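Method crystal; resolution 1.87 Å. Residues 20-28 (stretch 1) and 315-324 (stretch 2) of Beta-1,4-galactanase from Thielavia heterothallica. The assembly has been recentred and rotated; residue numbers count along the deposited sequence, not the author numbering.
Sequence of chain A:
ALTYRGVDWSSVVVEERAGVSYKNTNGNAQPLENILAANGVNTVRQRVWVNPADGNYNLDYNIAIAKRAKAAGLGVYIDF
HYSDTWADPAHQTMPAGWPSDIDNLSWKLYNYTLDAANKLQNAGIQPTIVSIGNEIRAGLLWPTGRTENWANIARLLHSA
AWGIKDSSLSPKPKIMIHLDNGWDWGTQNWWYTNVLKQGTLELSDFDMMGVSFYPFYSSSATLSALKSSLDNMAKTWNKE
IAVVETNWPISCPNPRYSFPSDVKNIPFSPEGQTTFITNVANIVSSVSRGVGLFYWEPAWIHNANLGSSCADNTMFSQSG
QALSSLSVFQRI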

# COMPACT_ATOMS: atom_id res chain seq x y z
N VAL A 20 -16.63 -1.76 -16.62
CA VAL A 20 -15.42 -2.48 -17.02
C VAL A 20 -15.59 -3.99 -16.92
O VAL A 20 -16.03 -4.52 -15.90
CB VAL A 20 -14.21 -2.07 -16.16
CG1 VAL A 20 -12.99 -2.89 -16.58
CG2 VAL A 20 -13.93 -0.59 -16.32
N SER A 21 -15.24 -4.67 -18.00
CA SER A 21 -15.31 -6.13 -18.06
C SER A 21 -13.89 -6.63 -18.20
O SER A 21 -13.30 -6.54 -19.27
CB SER A 21 -16.15 -6.57 -19.26
OG SER A 21 -16.05 -7.97 -19.44
N TYR A 22 -13.33 -7.17 -17.12
CA TYR A 22 -11.96 -7.65 -17.14
C TYR A 22 -11.78 -8.97 -17.86
O TYR A 22 -12.62 -9.87 -17.78
CB TYR A 22 -11.43 -7.75 -15.71
CG TYR A 22 -11.25 -6.39 -15.08
CD1 TYR A 22 -10.27 -5.50 -15.54
CD2 TYR A 22 -12.06 -5.98 -14.02
CE1 TYR A 22 -10.11 -4.24 -14.97
CE2 TYR A 22 -11.90 -4.72 -13.44
CZ TYR A 22 -10.92 -3.85 -13.92
OH TYR A 22 -10.75 -2.61 -13.34
N LYS A 23 -10.66 -9.08 -18.57
CA LYS A 23 -10.35 -10.27 -19.34
C LYS A 23 -8.92 -10.70 -19.11
O LYS A 23 -8.03 -9.87 -18.87
CB LYS A 23 -10.58 -9.99 -20.83
CG LYS A 23 -11.92 -9.32 -21.10
CD LYS A 23 -12.03 -8.84 -22.54
CE LYS A 23 -13.32 -8.07 -22.77
NZ LYS A 23 -13.39 -6.80 -22.00
N ASN A 24 -8.72 -12.01 -19.20
CA ASN A 24 -7.40 -12.59 -19.03
C ASN A 24 -6.59 -12.30 -20.29
O ASN A 24 -7.11 -11.71 -21.24
CB ASN A 24 -7.48 -14.10 -18.79
CG ASN A 24 -8.14 -14.84 -19.95
OD1 ASN A 24 -7.86 -14.59 -21.12
ND2 ASN A 24 -9.03 -15.78 -19.61
N THR A 25 -5.34 -12.73 -20.29
CA THR A 25 -4.46 -12.51 -21.43
C THR A 25 -4.93 -13.13 -22.75
O THR A 25 -4.52 -12.68 -23.82
CB THR A 25 -3.02 -12.97 -21.09
OG1 THR A 25 -3.06 -14.28 -20.50
CG2 THR A 25 -2.39 -12.01 -20.09
N ASN A 26 -5.80 -14.14 -22.70
CA ASN A 26 -6.32 -14.76 -23.93
C ASN A 26 -7.50 -13.92 -24.40
O ASN A 26 -8.03 -14.15 -25.49
CB ASN A 26 -6.87 -16.17 -23.69
CG ASN A 26 -5.89 -17.08 -22.99
OD1 ASN A 26 -6.27 -17.80 -22.07
ND2 ASN A 26 -4.64 -17.08 -23.42
N GLY A 27 -7.91 -12.98 -23.57
CA GLY A 27 -9.04 -12.15 -23.93
C GLY A 27 -10.35 -12.75 -23.45
O GLY A 27 -11.42 -12.37 -23.93
N ASN A 28 -10.28 -13.69 -22.52
CA ASN A 28 -11.48 -14.32 -21.98
C ASN A 28 -11.96 -13.62 -20.71
O ASN A 28 -11.21 -13.47 -19.74
CB ASN A 28 -11.24 -15.80 -21.67
CG ASN A 28 -11.46 -16.68 -22.87
OD1 ASN A 28 -12.44 -16.52 -23.60
ND2 ASN A 28 -10.57 -17.64 -23.07
N MET A 315 -1.76 -2.04 -16.13
CA MET A 315 -1.26 -3.29 -16.69
C MET A 315 -2.39 -4.01 -17.42
O MET A 315 -2.34 -5.23 -17.61
CB MET A 315 -0.69 -4.17 -15.57
CG MET A 315 0.48 -3.53 -14.82
SD MET A 315 1.17 -4.59 -13.53
CE MET A 315 2.25 -5.64 -14.51
N PHE A 316 -3.40 -3.25 -17.82
CA PHE A 316 -4.56 -3.76 -18.54
C PHE A 316 -4.86 -2.82 -19.71
O PHE A 316 -4.60 -1.62 -19.62
CB PHE A 316 -5.79 -3.83 -17.63
CG PHE A 316 -5.79 -4.99 -16.68
CD1 PHE A 316 -4.92 -5.02 -15.60
CD2 PHE A 316 -6.66 -6.05 -16.88
CE1 PHE A 316 -4.91 -6.10 -14.72
CE2 PHE A 316 -6.67 -7.14 -16.00
CZ PHE A 316 -5.79 -7.17 -14.92
N SER A 317 -5.41 -3.37 -20.79
CA SER A 317 -5.75 -2.54 -21.95
C SER A 317 -6.95 -1.68 -21.58
O SER A 317 -7.59 -1.91 -20.55
CB SER A 317 -6.12 -3.42 -23.15
OG SER A 317 -7.38 -4.03 -22.95
N GLN A 318 -7.27 -0.70 -22.42
CA GLN A 318 -8.40 0.16 -22.13
C GLN A 318 -9.73 -0.57 -22.25
O GLN A 318 -10.77 -0.05 -21.86
CB GLN A 318 -8.38 1.39 -23.05
CG GLN A 318 -7.32 2.41 -22.64
CD GLN A 318 -7.54 2.95 -21.23
OE1 GLN A 318 -8.53 3.64 -20.97
NE2 GLN A 318 -6.63 2.63 -20.31
N SER A 319 -9.70 -1.79 -22.78
CA SER A 319 -10.91 -2.59 -22.91
C SER A 319 -11.02 -3.55 -21.72
O SER A 319 -11.98 -4.32 -21.62
CB SER A 319 -10.91 -3.38 -24.22
OG SER A 319 -9.87 -4.35 -24.25
N GLY A 320 -10.02 -3.52 -20.84
CA GLY A 320 -10.04 -4.37 -19.66
C GLY A 320 -9.30 -5.69 -19.75
O GLY A 320 -9.48 -6.56 -18.90
N GLN A 321 -8.47 -5.85 -20.77
CA GLN A 321 -7.72 -7.09 -20.93
C GLN A 321 -6.32 -7.00 -20.33
O GLN A 321 -5.57 -6.06 -20.60
CB GLN A 321 -7.62 -7.46 -22.41
CG GLN A 321 -6.88 -8.76 -22.66
CD GLN A 321 -6.90 -9.18 -24.12
OE1 GLN A 321 -7.32 -8.41 -24.99
NE2 GLN A 321 -6.45 -10.40 -24.40
N ALA A 322 -5.98 -7.99 -19.51
CA ALA A 322 -4.67 -8.01 -18.88
C ALA A 322 -3.57 -8.00 -19.93
O ALA A 322 -3.64 -8.73 -20.93
CB ALA A 322 -4.54 -9.25 -18.00
N LEU A 323 -2.55 -7.18 -19.71
CA LEU A 323 -1.43 -7.10 -20.64
C LEU A 323 -0.44 -8.21 -20.30
O LEU A 323 -0.53 -8.83 -19.24
CB LEU A 323 -0.75 -5.73 -20.54
CG LEU A 323 -1.64 -4.53 -20.87
CD1 LEU A 323 -0.84 -3.25 -20.75
CD2 LEU A 323 -2.21 -4.68 -22.28
N SER A 324 0.50 -8.44 -21.20
CA SER A 324 1.51 -9.48 -21.01
C SER A 324 2.37 -9.28 -19.76
O SER A 324 2.93 -10.23 -19.22
CB SER A 324 2.42 -9.55 -22.24
OG SER A 324 3.08 -8.31 -22.42
O HOH W 1 -14.42 -3.34 -20.48

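Neither stretch forms a regular helix or strand, yet their backbones meet in a single beta bridge, Lys-23 with Gln-321, whose CA atoms lie 4.4 Å apart. Two hydrogen bonds make it: Lys-23 N donates to Gly-320 O at 2.8 Å, and Ala-322 N donates to Lys-23 O at 2.9 Å with a nearly straight angle of 170°. Lys-23 thus spends both its amide and its carbonyl on the residues flanking Gln-321. CA-H...O contacts reinforce the same two acceptors, Tyr-22 CA lying 3.2 Å from Gly-320 O and Gln-321 CA 3.5 Å from Lys-23 O.

Each stretch contains a type I turn. The turn from Ser-317 to Gly-320 is closed by Gly-320 N to Ser-317 O (2.9 Å), and its last residue can only comfortably be glycine: at phi/psi of 95/14 a CB would jam against the preceding carbonyl and would also fall 2.6 Å from Ser-21 O. The turn from Asn-24 to Gly-27, closed by Gly-27 N to Asn-24 O (2.8 Å), presents its backbone to the Gln-321 side chain. Extended through two t rotamers, that side chain brings NE2 within 3.0 Å of Thr-25 O, a weak hydrogen bond with an angle of 127°.

The side chain of Lys-23 reaches in the other direction. Its NZ donates to Ser-319 O at 2.9 Å and to Ser-21 O at 2.7 Å, placing a positive charge beside two carbonyl oxygens that are themselves only 3.5 Å apart. A water also links the stretches here, accepting from Ser-21 N and donating to Ser-319 O, each at 2.9 Å. Among the buried residues, Tyr-22 directs its ring edge toward the face of Phe-316 in an offset arrangement, with centroids 5.5 Å apart and planes at 75°. Thr-25 CG2 packs 4.1 Å from Ala-322 CB.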